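5-cytosine DNA methyltransferase (Entamoeba histolytica, PDB 3QV2) probably transfers methyl groups from S-adenosyl-L-methionine to carbon 5 of cytosine in tRNA or DNA, as a member of the C5-methyltransferase family related to DNMT2. Local coordinates at residues S107-Y112 and F140-N145; I115-I120 and Y144-K149; I166-T171 and K280-F285. All coordinates share one frame; numbering follows the deposited sequence.

Contact 1 (S107-Y112 and F140-N145)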
loop_
_atom_site.group_PDB
_atom_site.type_symbol
_atom_site.label_atom_id
_atom_site.label_comp_id
_atom_site.label_asym_id
_atom_site.label_seq_id
_atom_site.Cartn_x
_atom_site.Cartn_y
_atom_site.Cartn_z
ATOM N N SER A 107 18.182 1.509 -2.296
ATOM C CA SER A 107 17.520 2.584 -3.028
ATOM C C SER A 107 17.004 3.698 -2.116
ATOM O O SER A 107 17.174 4.878 -2.415
ATOM C CB SER A 107 16.384 2.027 -3.893
ATOM O OG SER A 107 15.529 1.187 -3.136
ATOM N N VAL A 108 16.378 3.321 -1.004
ATOM C CA VAL A 108 15.795 4.305 -0.097
ATOM C C VAL A 108 16.868 5.043 0.703
ATOM O O VAL A 108 16.708 6.216 1.037
ATOM C CB VAL A 108 14.764 3.671 0.861
ATOM C CG1 VAL A 108 15.459 2.784 1.882
ATOM C CG2 VAL A 108 13.948 4.753 1.553
ATOM N N LEU A 109 17.964 4.354 1.003
ATOM C CA LEU A 109 19.094 4.989 1.671
ATOM C C LEU A 109 19.764 5.981 0.726
ATOM O O LEU A 109 20.187 7.058 1.139
ATOM C CB LEU A 109 20.108 3.944 2.138
ATOM C CG LEU A 109 19.703 3.081 3.335
ATOM C CD1 LEU A 109 20.711 1.960 3.560
ATOM C CD2 LEU A 109 19.553 3.937 4.583
ATOM N N HIS A 110 19.850 5.601 -0.544
ATOM C CA HIS A 110 20.440 6.449 -1.569
ATOM C C HIS A 110 19.711 7.784 -1.665
ATOM O O HIS A 110 20.337 8.844 -1.698
ATOM C CB HIS A 110 20.401 5.737 -2.922
ATOM C CG HIS A 110 20.847 6.594 -4.067
ATOM N ND1 HIS A 110 22.090 7.186 -4.114
ATOM C CD2 HIS A 110 20.214 6.957 -5.208
ATOM C CE1 HIS A 110 22.205 7.877 -5.234
ATOM N NE2 HIS A 110 21.080 7.754 -5.916
ATOM N N LEU A 111 18.384 7.726 -1.706
ATOM C CA LEU A 111 17.568 8.926 -1.853
ATOM C C LEU A 111 17.796 9.938 -0.733
ATOM O O LEU A 111 17.845 11.142 -0.978
ATOM C CB LEU A 111 16.083 8.566 -1.934
ATOM C CG LEU A 111 15.660 7.721 -3.137
ATOM C CD1 LEU A 111 14.163 7.444 -3.106
ATOM C CD2 LEU A 111 16.052 8.407 -4.437
ATOM N N TYR A 112 17.936 9.448 0.496
ATOM C CA TYR A 112 18.077 10.333 1.649
ATOM C C TYR A 112 19.529 10.692 1.965
ATOM O O TYR A 112 19.813 11.796 2.428
ATOM C CB TYR A 112 17.372 9.744 2.875
ATOM C CG TYR A 112 15.864 9.740 2.753
ATOM C CD1 TYR A 112 15.120 10.864 3.087
ATOM C CD2 TYR A 112 15.183 8.616 2.299
ATOM C CE1 TYR A 112 13.743 10.870 2.973
ATOM C CE2 TYR A 112 13.804 8.615 2.183
ATOM C CZ TYR A 112 13.090 9.746 2.522
ATOM O OH TYR A 112 11.716 9.756 2.411
ATOM N N PHE A 140 15.468 3.413 8.886
ATOM C CA PHE A 140 14.646 4.583 9.171
ATOM C C PHE A 140 15.262 5.472 10.245
ATOM O O PHE A 140 15.114 6.693 10.204
ATOM C CB PHE A 140 13.224 4.190 9.574
ATOM C CG PHE A 140 12.354 5.365 9.915
ATOM C CD1 PHE A 140 11.936 5.584 11.217
ATOM C CD2 PHE A 140 11.976 6.264 8.933
ATOM C CE1 PHE A 140 11.141 6.670 11.529
ATOM C CE2 PHE A 140 11.184 7.353 9.238
ATOM C CZ PHE A 140 10.765 7.555 10.538
ATOM N N LYS A 141 15.946 4.861 11.206
ATOM C CA LYS A 141 16.636 5.624 12.240
ATOM C C LYS A 141 17.551 6.652 11.588
ATOM O O LYS A 141 17.621 7.803 12.017
ATOM C CB LYS A 141 17.450 4.702 13.149
ATOM C CG LYS A 141 18.297 5.448 14.168
ATOM C CD LYS A 141 19.189 4.502 14.952
ATOM C CE LYS A 141 20.145 5.263 15.860
ATOM N NZ LYS A 141 19.427 6.057 16.897
ATOM N N GLU A 142 18.244 6.225 10.537
ATOM C CA GLU A 142 19.150 7.098 9.803
ATOM C C GLU A 142 18.375 8.108 8.961
ATOM O O GLU A 142 18.722 9.288 8.922
ATOM C CB GLU A 142 20.084 6.269 8.919
ATOM C CG GLU A 142 21.160 7.074 8.210
ATOM C CD GLU A 142 22.127 6.193 7.442
ATOM O OE1 GLU A 142 22.059 4.956 7.599
ATOM O OE2 GLU A 142 22.955 6.738 6.683
ATOM N N ILE A 143 17.326 7.640 8.291
ATOM C CA ILE A 143 16.476 8.521 7.497
ATOM C C ILE A 143 15.869 9.617 8.370
ATOM O O ILE A 143 15.789 10.776 7.961
ATOM C CB ILE A 143 15.353 7.737 6.786
ATOM C CG1 ILE A 143 15.934 6.866 5.669
ATOM C CG2 ILE A 143 14.309 8.689 6.228
ATOM C CD1 ILE A 143 14.906 6.005 4.966
ATOM N N TYR A 144 15.454 9.244 9.577
ATOM C CA TYR A 144 14.890 10.196 10.526
ATOM C C TYR A 144 15.909 11.276 10.869
ATOM O O TYR A 144 15.602 12.467 10.824
ATOM C CB TYR A 144 14.428 9.479 11.797
ATOM C CG TYR A 144 13.769 10.386 12.814
ATOM C CD1 TYR A 144 12.398 10.609 12.790
ATOM C CD2 TYR A 144 14.517 11.017 13.799
ATOM C CE1 TYR A 144 11.792 11.437 13.717
ATOM C CE2 TYR A 144 13.920 11.846 14.729
ATOM C CZ TYR A 144 12.557 12.052 14.684
ATOM O OH TYR A 144 11.953 12.877 15.606
ATOM N N ASN A 145 17.123 10.853 11.208
ATOM C CA ASN A 145 18.201 11.788 11.511
ATOM C C ASN A 145 18.485 12.733 10.348
ATOM O O ASN A 145 18.630 13.938 10.541
ATOM C CB ASN A 145 19.476 11.037 11.905
ATOM C CG ASN A 145 19.385 10.414 13.286
ATOM O OD1 ASN A 145 18.782 10.981 14.197
ATOM N ND2 ASN A 145 19.987 9.241 13.446
#
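Ile143 lies over the aromatic face of Tyr112, and most of the contact is built round this pair. Ile143 CG2 stands 3.8 Å from the centroid of the Tyr112 ring and only 4° off the ring normal, which makes a CH-pi contact aimed almost at the ring centre. The longer branch, CG1 and CD1, slants outward past the ring rim, Ile143 CD1 coming 3.7 Å from Tyr112 CD2. The first torsion of Ile143 explains this division of labour, since CG1 is anti to the carbonyl carbon (chi1 -70°) while CG2 is anti to the backbone N, and the two branches spread over the ring from centre to rim. One turn earlier on helix 106-115, Val108 CG2 meets the same methyl, Ile143 CD1, at 3.8 Å, the two side chains crossing at about a right angle. Ile143 CD1 therefore sits against both Val108 and Tyr112. Farther out, Glu142 OE1 stands 4.1 Å from Leu109 CD2, a loose methyl-to-carboxylate approach; the charge is paired with Arg113 through OE2. The local helix axes are 10.3 Å apart and only 14° from parallel, and no hydrogen bond joins the segments. Ser107 touches S-adenosyl-L-homocysteine. Tyr112 seats helix 106-115 on strands 79-82 and 125-130 through Met82, Ile126 and Ile128, while helix 138-149 reaches Tyr173 and Ile154. Parallel helices packed side by side against the mixed sheet fit the Rossmann-like fold of class I methyltransferases.

Contact 2 (I115-I120 and Y144-K149)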
loop_
_atom_site.group_PDB
_atom_site.type_symbol
_atom_site.label_atom_id
_atom_site.label_comp_id
_atom_site.label_asym_id
_atom_site.label_seq_id
_atom_site.Cartn_x
_atom_site.Cartn_y
_atom_site.Cartn_z
ATOM N N ILE A 115 20.828 12.230 -2.168
ATOM C CA ILE A 115 20.021 13.178 -2.931
ATOM C C ILE A 115 19.500 14.348 -2.100
ATOM O O ILE A 115 19.886 15.498 -2.315
ATOM C CB ILE A 115 18.821 12.486 -3.608
ATOM C CG1 ILE A 115 19.289 11.278 -4.419
ATOM C CG2 ILE A 115 18.064 13.474 -4.484
ATOM C CD1 ILE A 115 20.256 11.626 -5.527
ATOM N N LEU A 116 18.625 14.043 -1.147
ATOM C CA LEU A 116 17.913 15.066 -0.381
ATOM C C LEU A 116 18.790 16.196 0.173
ATOM O O LEU A 116 18.458 17.369 0.011
ATOM C CB LEU A 116 17.094 14.418 0.744
ATOM C CG LEU A 116 16.144 15.317 1.539
ATOM C CD1 LEU A 116 14.912 14.544 1.976
ATOM C CD2 LEU A 116 16.848 15.933 2.739
ATOM N N PRO A 117 19.907 15.850 0.833
ATOM C CA PRO A 117 20.724 16.877 1.489
ATOM C C PRO A 117 21.410 17.834 0.516
ATOM O O PRO A 117 21.994 18.821 0.962
ATOM C CB PRO A 117 21.788 16.058 2.232
ATOM C CG PRO A 117 21.219 14.679 2.336
ATOM C CD PRO A 117 20.431 14.497 1.083
ATOM N N TYR A 118 21.344 17.554 -0.782
ATOM C CA TYR A 118 22.083 18.351 -1.758
ATOM C C TYR A 118 21.195 19.092 -2.757
ATOM O O TYR A 118 21.682 19.908 -3.537
ATOM C CB TYR A 118 23.117 17.484 -2.486
ATOM C CG TYR A 118 24.127 16.852 -1.554
ATOM C CD1 TYR A 118 25.208 17.580 -1.075
ATOM C CD2 TYR A 118 23.995 15.532 -1.147
ATOM C CE1 TYR A 118 26.132 17.008 -0.218
ATOM C CE2 TYR A 118 24.912 14.952 -0.293
ATOM C CZ TYR A 118 25.978 15.693 0.168
ATOM O OH TYR A 118 26.896 15.122 1.019
ATOM N N LEU A 119 19.896 18.816 -2.727
ATOM C CA LEU A 119 18.954 19.515 -3.595
ATOM C C LEU A 119 18.925 21.005 -3.276
ATOM O O LEU A 119 18.990 21.398 -2.112
ATOM C CB LEU A 119 17.544 18.940 -3.436
ATOM C CG LEU A 119 17.326 17.488 -3.869
ATOM C CD1 LEU A 119 15.926 17.028 -3.500
ATOM C CD2 LEU A 119 17.566 17.339 -5.358
ATOM N N ILE A 120 18.835 21.829 -4.315
ATOM C CA ILE A 120 18.645 23.260 -4.127
ATOM C C ILE A 120 17.302 23.484 -3.453
ATOM O O ILE A 120 17.181 24.281 -2.524
ATOM C CB ILE A 120 18.664 24.019 -5.466
ATOM C CG1 ILE A 120 20.046 23.928 -6.115
ATOM C CG2 ILE A 120 18.276 25.474 -5.254
ATOM C CD1 ILE A 120 21.147 24.551 -5.288
ATOM N N TYR A 144 15.454 9.244 9.577
ATOM C CA TYR A 144 14.890 10.196 10.526
ATOM C C TYR A 144 15.909 11.276 10.869
ATOM O O TYR A 144 15.602 12.467 10.824
ATOM C CB TYR A 144 14.428 9.479 11.797
ATOM C CG TYR A 144 13.769 10.386 12.814
ATOM C CD1 TYR A 144 12.398 10.609 12.790
ATOM C CD2 TYR A 144 14.517 11.017 13.799
ATOM C CE1 TYR A 144 11.792 11.437 13.717
ATOM C CE2 TYR A 144 13.920 11.846 14.729
ATOM C CZ TYR A 144 12.557 12.052 14.684
ATOM O OH TYR A 144 11.953 12.877 15.606
ATOM N N ASN A 145 17.123 10.853 11.208
ATOM C CA ASN A 145 18.201 11.788 11.511
ATOM C C ASN A 145 18.485 12.733 10.348
ATOM O O ASN A 145 18.630 13.938 10.541
ATOM C CB ASN A 145 19.476 11.037 11.905
ATOM C CG ASN A 145 19.385 10.414 13.286
ATOM O OD1 ASN A 145 18.782 10.981 14.197
ATOM N ND2 ASN A 145 19.987 9.241 13.446
ATOM N N ILE A 146 18.565 12.179 9.141
ATOM C CA ILE A 146 18.809 12.983 7.951
ATOM C C ILE A 146 17.721 14.038 7.775
ATOM O O ILE A 146 18.012 15.217 7.574
ATOM C CB ILE A 146 18.888 12.115 6.683
ATOM C CG1 ILE A 146 20.126 11.217 6.723
ATOM C CG2 ILE A 146 18.911 12.989 5.441
ATOM C CD1 ILE A 146 20.261 10.311 5.519
ATOM N N LEU A 147 16.466 13.606 7.855
ATOM C CA LEU A 147 15.336 14.519 7.732
ATOM C C LEU A 147 15.402 15.628 8.777
ATOM O O LEU A 147 15.202 16.800 8.462
ATOM C CB LEU A 147 14.012 13.758 7.851
ATOM C CG LEU A 147 13.656 12.845 6.675
ATOM C CD1 LEU A 147 12.401 12.041 6.974
ATOM C CD2 LEU A 147 13.482 13.663 5.406
ATOM N N ILE A 148 15.687 15.254 10.022
ATOM C CA ILE A 148 15.812 16.227 11.101
ATOM C C ILE A 148 16.924 17.231 10.814
ATOM O O ILE A 148 16.726 18.441 10.930
ATOM C CB ILE A 148 16.084 15.542 12.453
ATOM C CG1 ILE A 148 14.819 14.846 12.957
ATOM C CG2 ILE A 148 16.564 16.559 13.476
ATOM C CD1 ILE A 148 13.646 15.786 13.143
ATOM N N LYS A 149 18.091 16.719 10.437
ATOM C CA LYS A 149 19.234 17.568 10.132
ATOM C C LYS A 149 18.927 18.517 8.976
ATOM O O LYS A 149 19.489 19.610 8.892
ATOM C CB LYS A 149 20.464 16.714 9.810
ATOM C CG LYS A 149 21.691 17.519 9.412
ATOM C CD LYS A 149 22.885 16.617 9.155
ATOM C CE LYS A 149 24.072 17.412 8.629
ATOM N NZ LYS A 149 23.761 18.089 7.338
#
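Leu116 and Leu147 meet through one methyl each: Leu116 CD1 lies 3.8 Å from Leu147 CD2, and the two side chains cross at about a right angle. Leu116 has CG anti to the backbone N (chi1 -172°), a setting that carries its branched end across to helix 138-149. Leu147 behaves differently, because its CB leaves the backbone heading away from 115-120 and it is the end of the side chain that comes back to make the touch. Beside this pair, Ile146 offers its CG2 methyl to two neighbours. Pro117 CG is 4.2 Å from Ile146 CG2, and Leu116 CD2 is 4.5 Å from the same Ile146 CG2, a loose approach. The nearest backbone pairs agree with contact through side chains: the CA atoms of Pro117 and Ile146 are 7.8 Å apart, and those of Leu116 and Leu147 8.5 Å.

In the next shell, the bond from Tyr118 N to Ile115 O, 3.0 Å long, spans Leu116 and Pro117. On the other side the helix is held by regular bonds such as Lys149 N to Asn145 O, at 2.8 Å. Tyr112 touches both Ile146 and Leu147 from helix 106-115, and Ile154 of strand 153-159 lies against Leu147. Asn150, just past the helix, touches both Leu116 and Pro117 and takes the carbonyl of Ile146 as acceptor for its ND2. Ile115 and Leu119 instead pack on helix 69-74.

No hydrogen bond or charge pair links the segments. Contacts of methyl with methyl and of methyl with proline ring carbon are non-directional, so burial of apolar surface rather than bond geometry probably accounts for the attraction between 115-120 and 144-149.

Contact 3 (I166-T171 and K280-F285). With SO4 (sulfate ion), chain E.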
loop_
_atom_site.group_PDB
_atom_site.type_symbol
_atom_site.label_atom_id
_atom_site.label_comp_id
_atom_site.label_asym_id
_atom_site.label_seq_id
_atom_site.Cartn_x
_atom_site.Cartn_y
_atom_site.Cartn_z
ATOM N N ILE A 166 -12.948 0.660 7.668
ATOM C CA ILE A 166 -12.779 -0.187 6.493
ATOM C C ILE A 166 -12.555 -1.633 6.922
ATOM O O ILE A 166 -11.626 -1.924 7.674
ATOM C CB ILE A 166 -11.608 0.288 5.612
ATOM C CG1 ILE A 166 -11.831 1.735 5.165
ATOM C CG2 ILE A 166 -11.447 -0.620 4.403
ATOM C CD1 ILE A 166 -13.094 1.936 4.355
ATOM N N PRO A 167 -13.417 -2.544 6.445
ATOM C CA PRO A 167 -13.388 -3.959 6.839
ATOM C C PRO A 167 -12.174 -4.708 6.291
ATOM O O PRO A 167 -12.328 -5.651 5.515
ATOM C CB PRO A 167 -14.678 -4.513 6.225
ATOM C CG PRO A 167 -14.939 -3.635 5.056
ATOM C CD PRO A 167 -14.487 -2.264 5.473
ATOM N N ASN A 168 -10.982 -4.290 6.700
ATOM C CA ASN A 168 -9.754 -4.960 6.291
ATOM C C ASN A 168 -8.584 -4.616 7.201
ATOM O O ASN A 168 -8.280 -3.445 7.424
ATOM C CB ASN A 168 -9.405 -4.621 4.840
ATOM C CG ASN A 168 -8.107 -5.265 4.389
ATOM O OD1 ASN A 168 -7.063 -4.615 4.333
ATOM N ND2 ASN A 168 -8.166 -6.554 4.072
ATOM N N SER A 169 -7.931 -5.645 7.727
ATOM C CA SER A 169 -6.784 -5.447 8.600
ATOM C C SER A 169 -5.490 -5.358 7.805
ATOM O O SER A 169 -5.035 -6.345 7.229
ATOM C CB SER A 169 -6.692 -6.575 9.628
ATOM O OG SER A 169 -7.805 -6.556 10.504
ATOM N N ARG A 170 -4.904 -4.167 7.773
ATOM C CA ARG A 170 -3.619 -3.967 7.116
ATOM C C ARG A 170 -2.795 -2.941 7.883
ATOM O O ARG A 170 -2.577 -1.825 7.414
ATOM C CB ARG A 170 -3.811 -3.523 5.663
ATOM C CG ARG A 170 -2.536 -3.568 4.833
ATOM C CD ARG A 170 -2.790 -3.152 3.392
ATOM N NE ARG A 170 -1.591 -3.287 2.570
ATOM C CZ ARG A 170 -1.277 -4.379 1.882
ATOM N NH1 ARG A 170 -2.076 -5.435 1.914
ATOM N NH2 ARG A 170 -0.164 -4.415 1.161
ATOM N N THR A 171 -2.347 -3.330 9.072
ATOM C CA THR A 171 -1.558 -2.450 9.922
ATOM C C THR A 171 -0.265 -2.031 9.233
ATOM O O THR A 171 0.578 -2.868 8.908
ATOM C CB THR A 171 -1.223 -3.127 11.262
ATOM O OG1 THR A 171 -2.435 -3.552 11.901
ATOM C CG2 THR A 171 -0.477 -2.169 12.174
ATOM N N LYS A 280 -8.923 -4.859 -5.035
ATOM C CA LYS A 280 -8.721 -3.516 -5.561
ATOM C C LYS A 280 -9.714 -2.530 -4.950
ATOM O O LYS A 280 -9.353 -1.407 -4.605
ATOM C CB LYS A 280 -8.842 -3.527 -7.089
ATOM C CG LYS A 280 -8.516 -2.204 -7.763
ATOM C CD LYS A 280 -9.746 -1.323 -7.889
ATOM C CE LYS A 280 -10.830 -2.008 -8.701
ATOM N NZ LYS A 280 -11.950 -1.079 -9.007
ATOM N N LYS A 281 -10.964 -2.961 -4.814
ATOM C CA LYS A 281 -11.996 -2.129 -4.206
ATOM C C LYS A 281 -11.787 -1.975 -2.701
ATOM O O LYS A 281 -12.009 -0.901 -2.141
ATOM C CB LYS A 281 -13.391 -2.690 -4.501
ATOM C CG LYS A 281 -13.874 -2.424 -5.921
ATOM C CD LYS A 281 -15.255 -3.006 -6.167
ATOM C CE LYS A 281 -15.214 -4.523 -6.231
ATOM N NZ LYS A 281 -16.548 -5.100 -6.558
ATOM N N ILE A 282 -11.354 -3.047 -2.050
ATOM C CA ILE A 282 -11.104 -3.010 -0.613
ATOM C C ILE A 282 -9.947 -2.070 -0.275
ATOM O O ILE A 282 -9.956 -1.412 0.767
ATOM C CB ILE A 282 -10.812 -4.415 -0.050
ATOM C CG1 ILE A 282 -12.041 -5.318 -0.206
ATOM C CG2 ILE A 282 -10.404 -4.326 1.408
ATOM C CD1 ILE A 282 -11.844 -6.717 0.346
ATOM N N HIS A 283 -8.958 -2.005 -1.162
ATOM C CA HIS A 283 -7.810 -1.126 -0.960
ATOM C C HIS A 283 -8.127 0.321 -1.328
ATOM O O HIS A 283 -7.299 1.212 -1.148
ATOM C CB HIS A 283 -6.592 -1.628 -1.741
ATOM C CG HIS A 283 -5.943 -2.833 -1.134
ATOM N ND1 HIS A 283 -4.674 -3.251 -1.483
ATOM C CD2 HIS A 283 -6.380 -3.709 -0.201
ATOM C CE1 HIS A 283 -4.364 -4.331 -0.792
ATOM N NE2 HIS A 283 -5.382 -4.632 -0.006
ATOM N N GLY A 284 -9.327 0.547 -1.852
ATOM C CA GLY A 284 -9.814 1.894 -2.082
ATOM C C GLY A 284 -9.367 2.562 -3.369
ATOM O O GLY A 284 -9.327 3.789 -3.446
ATOM N N PHE A 285 -9.032 1.769 -4.380
ATOM C CA PHE A 285 -8.727 2.326 -5.694
ATOM C C PHE A 285 -10.021 2.759 -6.379
ATOM O O PHE A 285 -11.095 2.252 -6.055
ATOM C CB PHE A 285 -7.970 1.314 -6.557
ATOM C CG PHE A 285 -6.571 1.039 -6.082
ATOM C CD1 PHE A 285 -5.481 1.616 -6.715
ATOM C CD2 PHE A 285 -6.346 0.206 -5.000
ATOM C CE1 PHE A 285 -4.194 1.363 -6.277
ATOM C CE2 PHE A 285 -5.063 -0.049 -4.558
ATOM C CZ PHE A 285 -3.985 0.530 -5.197
HETATM S S SO4 E . -17.806 -3.221 -9.911
HETATM O O1 SO4 E . -17.205 -4.544 -10.028
HETATM O O2 SO4 E . -18.060 -2.945 -8.490
HETATM O O3 SO4 E . -16.893 -2.229 -10.485
HETATM O O4 SO4 E . -19.060 -3.126 -10.658
HETATM O O HOH W 1 -4.948 -5.809 2.479
#
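Asn168 and Ile282 join the loop before strand 172-178 to the end of helix 276-282, where Gly284, with positive phi, closes a Schellman motif. The apolar touch is Asn168 CB on Ile282 CG2, 3.6 Å apart, the side chains crossing at about a right angle. Separately, Ile166 CG2 rests 4.0 Å from the backbone oxygen Ile282 O.

A second kind of contact sets Arg170 against His283. His283 CE1 stands over one guanidinium face, toward its rim, 3.7 Å from Arg170 NH1, with the two planes 56° apart. Extended from CG to NE, the arginine delivers its end groups to the carbonyls of Phe235 and Gly306. Asn168 ND2 binds Thr232 OG1, and His283 ND1 binds Ser308 OG, so outside partners orient the polar ends. The contact lies near the cofactor pocket and the predicted active-site Cys86: the Arg170 side chain is about 7 Å from the Cys86 side chain, and the His283 side chain about 7 Å from bound S-adenosyl-L-homocysteine.

Direct hydrogen bonds across the segments are absent, and one water bridges them. The water oxygen donates to Asn168 OD1 at 3.1 Å, accepts from Arg170 NH1 at 3.0 Å and is hydrogen-bonded to His283 NE2 at 2.8 Å.

Overall arrangement
Contacts 1 and 2 are successive levels of one interface, with centres about 9 Å apart and helix 138-149 common to both; Leu111 O and Leu116 N, 3.0 Å apart, probably hydrogen-bond where they adjoin. Contact 1 is the more buried, and contact 2 lies farther out, about 25 Å from the chain centre against 19 Å, and is partly exposed. Both are mainly apolar and without hydrogen bonds across the segments, though contact 1 adds an aromatic face and a carboxylate at its margin. Contact 3 is separate, its centre about 28 Å from that of contact 1, and lies nearest the middle of the chain, 9 Å off. Fully buried, it mixes apolar packing with water-mediated polar links.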